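Local structure of OxsB protein (5UL3) at residues K69-R80 with E94-F105. The protein catalyses the cobalamin-dependent radical S-adenosylmethionine ring contraction of dAMP to an oxetane aldehyde in the biosynthesis of oxetanocin A. Numbering follows the deposited sequence. Where two conformers were deposited one is given.
Sequences KIHVFSPNRDLR and EIESKEIYYKCF. With EDO (1,2-ethanediol), chain Z; EDO (1,2-ethanediol), chain O.
H71 ND1 and Y102 OH are modelled only 2.3 Å apart, implausibly short even for a hydrogen bond, so the exact length is doubtful. The two rings lie side by side, rim to rim. E65 hydrogen-bonds H71 NE2. C104 SG sits over one face of the imidazole, 3.9 Å from its centroid. Y102 CD1 lies over a face of the F73 ring, 3.4 Å from F73 CE2, with the ring planes at 47°. Y102 reaches both rings with CG anti to its backbone N (chi1 168°). Strands 69-73 and 102-105 pair antiparallel at an edge of the four-stranded sheet of the N-terminal domain, away from the cofactor sites. On the other sheet face V72 CG2 meets the edge of the F105 ring. Beyond the end of strand 69-73, D78 forms an Asx turn with R80 N. Its OD1 takes R80 N and I100 N from opposite faces of the carboxylate, with I100 N 3.1 Å away. D78 OD2 accepts from both R80 NE and NH2 in a salt bridge. This side-on grip fixes the guanidinium, whose NH1 donates in plane to E94 O at 2.8 Å. L79 N bonds I100 O at 2.7 Å, and L79 CD2 packs on K103 CB.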
loop_
_atom_site.group_PDB
_atom_site.type_symbol
_atom_site.label_atom_id
_atom_site.label_comp_id
_atom_site.label_asym_id
_atom_site.label_seq_id
_atom_site.Cartn_x
_atom_site.Cartn_y
_atom_site.Cartn_z
ATOM N N LYS A 69 43.760 -15.939 6.659
ATOM C CA LYS A 69 43.649 -14.910 7.692
ATOM C C LYS A 69 42.485 -13.992 7.328
ATOM O O LYS A 69 42.603 -13.188 6.399
ATOM C CB LYS A 69 44.953 -14.120 7.816
ATOM C CG LYS A 69 45.109 -13.362 9.118
ATOM C CD LYS A 69 46.540 -12.864 9.289
ATOM C CE LYS A 69 46.729 -12.159 10.623
ATOM N NZ LYS A 69 48.107 -11.604 10.761
ATOM N N ILE A 70 41.377 -14.109 8.063
ATOM C CA ILE A 70 40.152 -13.345 7.812
ATOM C C ILE A 70 39.770 -12.610 9.095
ATOM O O ILE A 70 39.501 -13.246 10.121
ATOM C CB ILE A 70 38.999 -14.260 7.356
ATOM C CG1 ILE A 70 39.342 -14.951 6.035
ATOM C CG2 ILE A 70 37.666 -13.484 7.259
ATOM C CD1 ILE A 70 38.355 -16.032 5.654
ATOM N N HIS A 71 39.740 -11.276 9.038
ATOM C CA HIS A 71 39.303 -10.459 10.167
ATOM C C HIS A 71 37.820 -10.158 10.034
ATOM O O HIS A 71 37.340 -9.897 8.933
ATOM C CB HIS A 71 40.055 -9.132 10.217
ATOM C CG HIS A 71 41.544 -9.275 10.243
ATOM N ND1 HIS A 71 42.267 -9.312 11.415
ATOM C CD2 HIS A 71 42.443 -9.375 9.238
ATOM C CE1 HIS A 71 43.550 -9.442 11.129
ATOM N NE2 HIS A 71 43.684 -9.480 9.816
ATOM N N VAL A 72 37.114 -10.154 11.157
ATOM C CA VAL A 72 35.681 -9.879 11.166
ATOM C C VAL A 72 35.403 -8.811 12.215
ATOM O O VAL A 72 35.735 -8.994 13.394
ATOM C CB VAL A 72 34.851 -11.145 11.447
ATOM C CG1 VAL A 72 33.354 -10.867 11.205
ATOM C CG2 VAL A 72 35.329 -12.307 10.577
ATOM N N PHE A 73 34.762 -7.716 11.791
ATOM C CA PHE A 73 34.395 -6.592 12.650
ATOM C C PHE A 73 32.879 -6.469 12.719
ATOM O O PHE A 73 32.220 -6.384 11.675
ATOM C CB PHE A 73 34.957 -5.275 12.104
ATOM C CG PHE A 73 36.464 -5.219 12.064
ATOM C CD1 PHE A 73 37.160 -5.646 10.942
ATOM C CD2 PHE A 73 37.181 -4.708 13.139
ATOM C CE1 PHE A 73 38.557 -5.586 10.904
ATOM C CE2 PHE A 73 38.570 -4.649 13.108
ATOM C CZ PHE A 73 39.252 -5.085 11.992
ATOM N N SER A 74 32.336 -6.415 13.931
ATOM C CA SER A 74 30.891 -6.306 14.142
ATOM C C SER A 74 30.637 -5.255 15.212
ATOM O O SER A 74 30.373 -5.581 16.374
ATOM C CB SER A 74 30.289 -7.660 14.519
ATOM O OG SER A 74 28.889 -7.566 14.696
ATOM N N PRO A 75 30.687 -3.972 14.843
ATOM C CA PRO A 75 30.660 -2.910 15.861
ATOM C C PRO A 75 29.334 -2.767 16.572
ATOM O O PRO A 75 29.304 -2.203 17.674
ATOM C CB PRO A 75 30.996 -1.646 15.067
ATOM C CG PRO A 75 30.713 -1.964 13.660
ATOM C CD PRO A 75 30.867 -3.456 13.484
ATOM N N ASN A 76 28.238 -3.248 15.987
ATOM C CA ASN A 76 26.898 -3.038 16.525
ATOM C C ASN A 76 26.294 -4.272 17.165
ATOM O O ASN A 76 25.207 -4.176 17.743
ATOM C CB ASN A 76 25.957 -2.536 15.414
ATOM C CG ASN A 76 26.442 -1.249 14.799
ATOM O OD1 ASN A 76 27.217 -0.525 15.416
ATOM N ND2 ASN A 76 25.992 -0.952 13.576
ATOM N N ARG A 77 26.951 -5.426 17.085
ATOM C CA ARG A 77 26.341 -6.619 17.635
ATOM C C ARG A 77 27.410 -7.653 17.963
ATOM O O ARG A 77 28.410 -7.769 17.252
ATOM C CB ARG A 77 25.308 -7.220 16.667
ATOM C CG ARG A 77 24.448 -8.295 17.325
ATOM C CD ARG A 77 23.242 -8.701 16.495
ATOM N NE ARG A 77 23.607 -9.585 15.394
ATOM C CZ ARG A 77 22.721 -10.240 14.645
ATOM N NH1 ARG A 77 23.128 -11.027 13.662
ATOM N NH2 ARG A 77 21.425 -10.101 14.877
ATOM N N ASP A 78 27.181 -8.373 19.057
ATOM C CA ASP A 78 27.994 -9.525 19.437
ATOM C C ASP A 78 28.215 -10.425 18.234
ATOM O O ASP A 78 27.257 -10.914 17.627
ATOM C CB ASP A 78 27.290 -10.292 20.566
ATOM C CG ASP A 78 28.131 -11.454 21.131
ATOM O OD1 ASP A 78 29.272 -11.672 20.681
ATOM O OD2 ASP A 78 27.622 -12.155 22.030
ATOM N N LEU A 79 29.486 -10.622 17.885
ATOM C CA LEU A 79 29.838 -11.470 16.753
ATOM C C LEU A 79 29.299 -12.893 16.904
ATOM O O LEU A 79 29.082 -13.587 15.904
ATOM C CB LEU A 79 31.355 -11.488 16.604
ATOM C CG LEU A 79 31.993 -11.941 15.313
ATOM C CD1 LEU A 79 31.401 -11.145 14.177
ATOM C CD2 LEU A 79 33.497 -11.678 15.431
ATOM N N ARG A 80 29.074 -13.351 18.134
ATOM C CA ARG A 80 28.567 -14.708 18.311
ATOM C C ARG A 80 27.185 -14.899 17.691
ATOM O O ARG A 80 26.780 -16.039 17.451
ATOM C CB ARG A 80 28.556 -15.065 19.800
ATOM C CG ARG A 80 29.961 -14.953 20.427
ATOM C CD ARG A 80 29.959 -15.297 21.918
ATOM N NE ARG A 80 28.987 -14.485 22.651
ATOM C CZ ARG A 80 28.595 -14.725 23.898
ATOM N NH1 ARG A 80 29.093 -15.760 24.569
ATOM N NH2 ARG A 80 27.701 -13.932 24.476
ATOM N N GLU A 94 32.783 -19.167 22.226
ATOM C CA GLU A 94 32.590 -19.555 23.621
ATOM C C GLU A 94 31.237 -19.047 24.111
ATOM O O GLU A 94 30.966 -17.841 24.053
ATOM C CB GLU A 94 33.712 -19.006 24.495
ATOM C CG GLU A 94 35.090 -19.506 24.147
ATOM C CD GLU A 94 36.170 -18.688 24.821
ATOM O OE1 GLU A 94 35.971 -17.461 24.969
ATOM O OE2 GLU A 94 37.210 -19.267 25.213
ATOM N N ILE A 95 30.397 -19.968 24.599
ATOM C CA ILE A 95 29.043 -19.622 25.036
ATOM C C ILE A 95 29.072 -18.680 26.233
ATOM O O ILE A 95 28.142 -17.887 26.435
ATOM C CB ILE A 95 28.243 -20.907 25.348
ATOM C CG1 ILE A 95 28.079 -21.761 24.090
ATOM C CG2 ILE A 95 26.869 -20.584 25.927
ATOM C CD1 ILE A 95 27.027 -22.852 24.233
ATOM N N GLU A 96 30.128 -18.734 27.036
ATOM C CA GLU A 96 30.246 -17.897 28.227
ATOM C C GLU A 96 31.452 -16.979 28.065
ATOM O O GLU A 96 32.577 -17.329 28.424
ATOM C CB GLU A 96 30.359 -18.748 29.493
ATOM C CG GLU A 96 30.328 -17.931 30.774
ATOM C CD GLU A 96 29.018 -17.184 30.958
ATOM O OE1 GLU A 96 27.990 -17.847 31.226
ATOM O OE2 GLU A 96 29.015 -15.939 30.823
ATOM N N SER A 97 31.215 -15.791 27.528
ATOM C CA SER A 97 32.236 -14.757 27.509
ATOM C C SER A 97 31.529 -13.422 27.353
ATOM O O SER A 97 30.336 -13.363 27.056
ATOM C CB SER A 97 33.251 -14.985 26.382
ATOM O OG SER A 97 32.647 -14.813 25.113
ATOM N N LYS A 98 32.275 -12.346 27.583
ATOM C CA LYS A 98 31.776 -11.043 27.190
ATOM C C LYS A 98 31.511 -11.042 25.688
ATOM O O LYS A 98 32.061 -11.853 24.933
ATOM C CB LYS A 98 32.775 -9.948 27.563
ATOM C CG LYS A 98 33.020 -9.823 29.058
ATOM C CD LYS A 98 34.103 -8.799 29.364
ATOM C CE LYS A 98 34.405 -8.757 30.855
ATOM N NZ LYS A 98 35.616 -7.948 31.167
ATOM N N GLU A 99 30.636 -10.140 25.251
ATOM C CA GLU A 99 30.371 -10.045 23.825
ATOM C C GLU A 99 31.665 -9.723 23.093
ATOM O O GLU A 99 32.567 -9.074 23.629
ATOM C CB GLU A 99 29.307 -8.982 23.536
ATOM C CG GLU A 99 27.972 -9.251 24.203
ATOM C CD GLU A 99 26.879 -8.309 23.728
ATOM O OE1 GLU A 99 27.210 -7.278 23.096
ATOM O OE2 GLU A 99 25.690 -8.605 23.990
ATOM N N ILE A 100 31.783 -10.224 21.874
ATOM C CA ILE A 100 32.990 -10.018 21.094
ATOM C C ILE A 100 32.604 -9.313 19.802
ATOM O O ILE A 100 31.582 -9.630 19.187
ATOM C CB ILE A 100 33.749 -11.343 20.847
ATOM C CG1 ILE A 100 33.180 -12.132 19.681
ATOM C CG2 ILE A 100 33.697 -12.233 22.086
ATOM C CD1 ILE A 100 34.008 -13.350 19.349
ATOM N N TYR A 101 33.390 -8.308 19.428
ATOM C CA TYR A 101 33.086 -7.499 18.260
ATOM C C TYR A 101 34.145 -7.641 17.189
ATOM O O TYR A 101 33.989 -7.076 16.105
ATOM C CB TYR A 101 32.916 -6.023 18.662
ATOM C CG TYR A 101 31.931 -5.877 19.795
ATOM C CD1 TYR A 101 30.584 -6.149 19.601
ATOM C CD2 TYR A 101 32.348 -5.510 21.074
ATOM C CE1 TYR A 101 29.681 -6.052 20.639
ATOM C CE2 TYR A 101 31.444 -5.409 22.118
ATOM C CZ TYR A 101 30.111 -5.672 21.893
ATOM O OH TYR A 101 29.198 -5.579 22.920
ATOM N N TYR A 102 35.215 -8.386 17.464
ATOM C CA TYR A 102 36.271 -8.627 16.500
ATOM C C TYR A 102 36.767 -10.054 16.659
ATOM O O TYR A 102 36.751 -10.617 17.757
ATOM C CB TYR A 102 37.450 -7.651 16.664
ATOM C CG TYR A 102 38.683 -8.056 15.883
ATOM C CD1 TYR A 102 38.793 -7.770 14.538
ATOM C CD2 TYR A 102 39.729 -8.751 16.496
ATOM C CE1 TYR A 102 39.912 -8.143 13.814
ATOM C CE2 TYR A 102 40.852 -9.134 15.782
ATOM C CZ TYR A 102 40.942 -8.825 14.445
ATOM O OH TYR A 102 42.053 -9.201 13.723
ATOM N N LYS A 103 37.206 -10.637 15.549
ATOM C CA LYS A 103 37.822 -11.955 15.600
ATOM C C LYS A 103 38.633 -12.150 14.330
ATOM O O LYS A 103 38.191 -11.773 13.242
ATOM C CB LYS A 103 36.773 -13.063 15.757
ATOM C CG LYS A 103 37.324 -14.491 15.652
ATOM C CD LYS A 103 37.499 -15.139 17.005
ATOM C CE LYS A 103 38.123 -16.529 16.876
ATOM N NZ LYS A 103 38.643 -16.997 18.191
ATOM N N CYS A 104 39.832 -12.706 14.475
ATOM C CA CYS A 104 40.632 -13.107 13.329
ATOM C C CYS A 104 40.582 -14.629 13.226
ATOM O O CYS A 104 40.894 -15.330 14.195
ATOM C CB CYS A 104 42.072 -12.613 13.464
ATOM S SG CYS A 104 43.017 -12.886 11.975
ATOM N N PHE A 105 40.166 -15.131 12.068
ATOM C CA PHE A 105 40.051 -16.564 11.822
ATOM C C PHE A 105 41.255 -17.019 11.008
ATOM O O PHE A 105 41.493 -16.508 9.910
ATOM C CB PHE A 105 38.747 -16.896 11.096
ATOM C CG PHE A 105 37.541 -16.769 11.968
ATOM C CD1 PHE A 105 37.281 -17.718 12.942
ATOM C CD2 PHE A 105 36.681 -15.684 11.838
ATOM C CE1 PHE A 105 36.183 -17.608 13.766
ATOM C CE2 PHE A 105 35.584 -15.565 12.671
ATOM C CZ PHE A 105 35.330 -16.531 13.627
HETATM C C1 EDO Z . 32.646 -21.142 27.128
HETATM O O1 EDO Z . 31.325 -21.466 27.586
HETATM C C2 EDO Z . 33.365 -20.269 28.147
HETATM O O2 EDO Z . 34.551 -19.704 27.570
HETATM C C1 EDO O . 31.675 -2.053 19.829
HETATM O O1 EDO O . 31.891 -1.386 18.578
HETATM C C2 EDO O . 30.630 -1.239 20.586
HETATM O O2 EDO O . 30.276 -1.892 21.810
HETATM O O HOH W 1 24.863 -7.774 20.854
#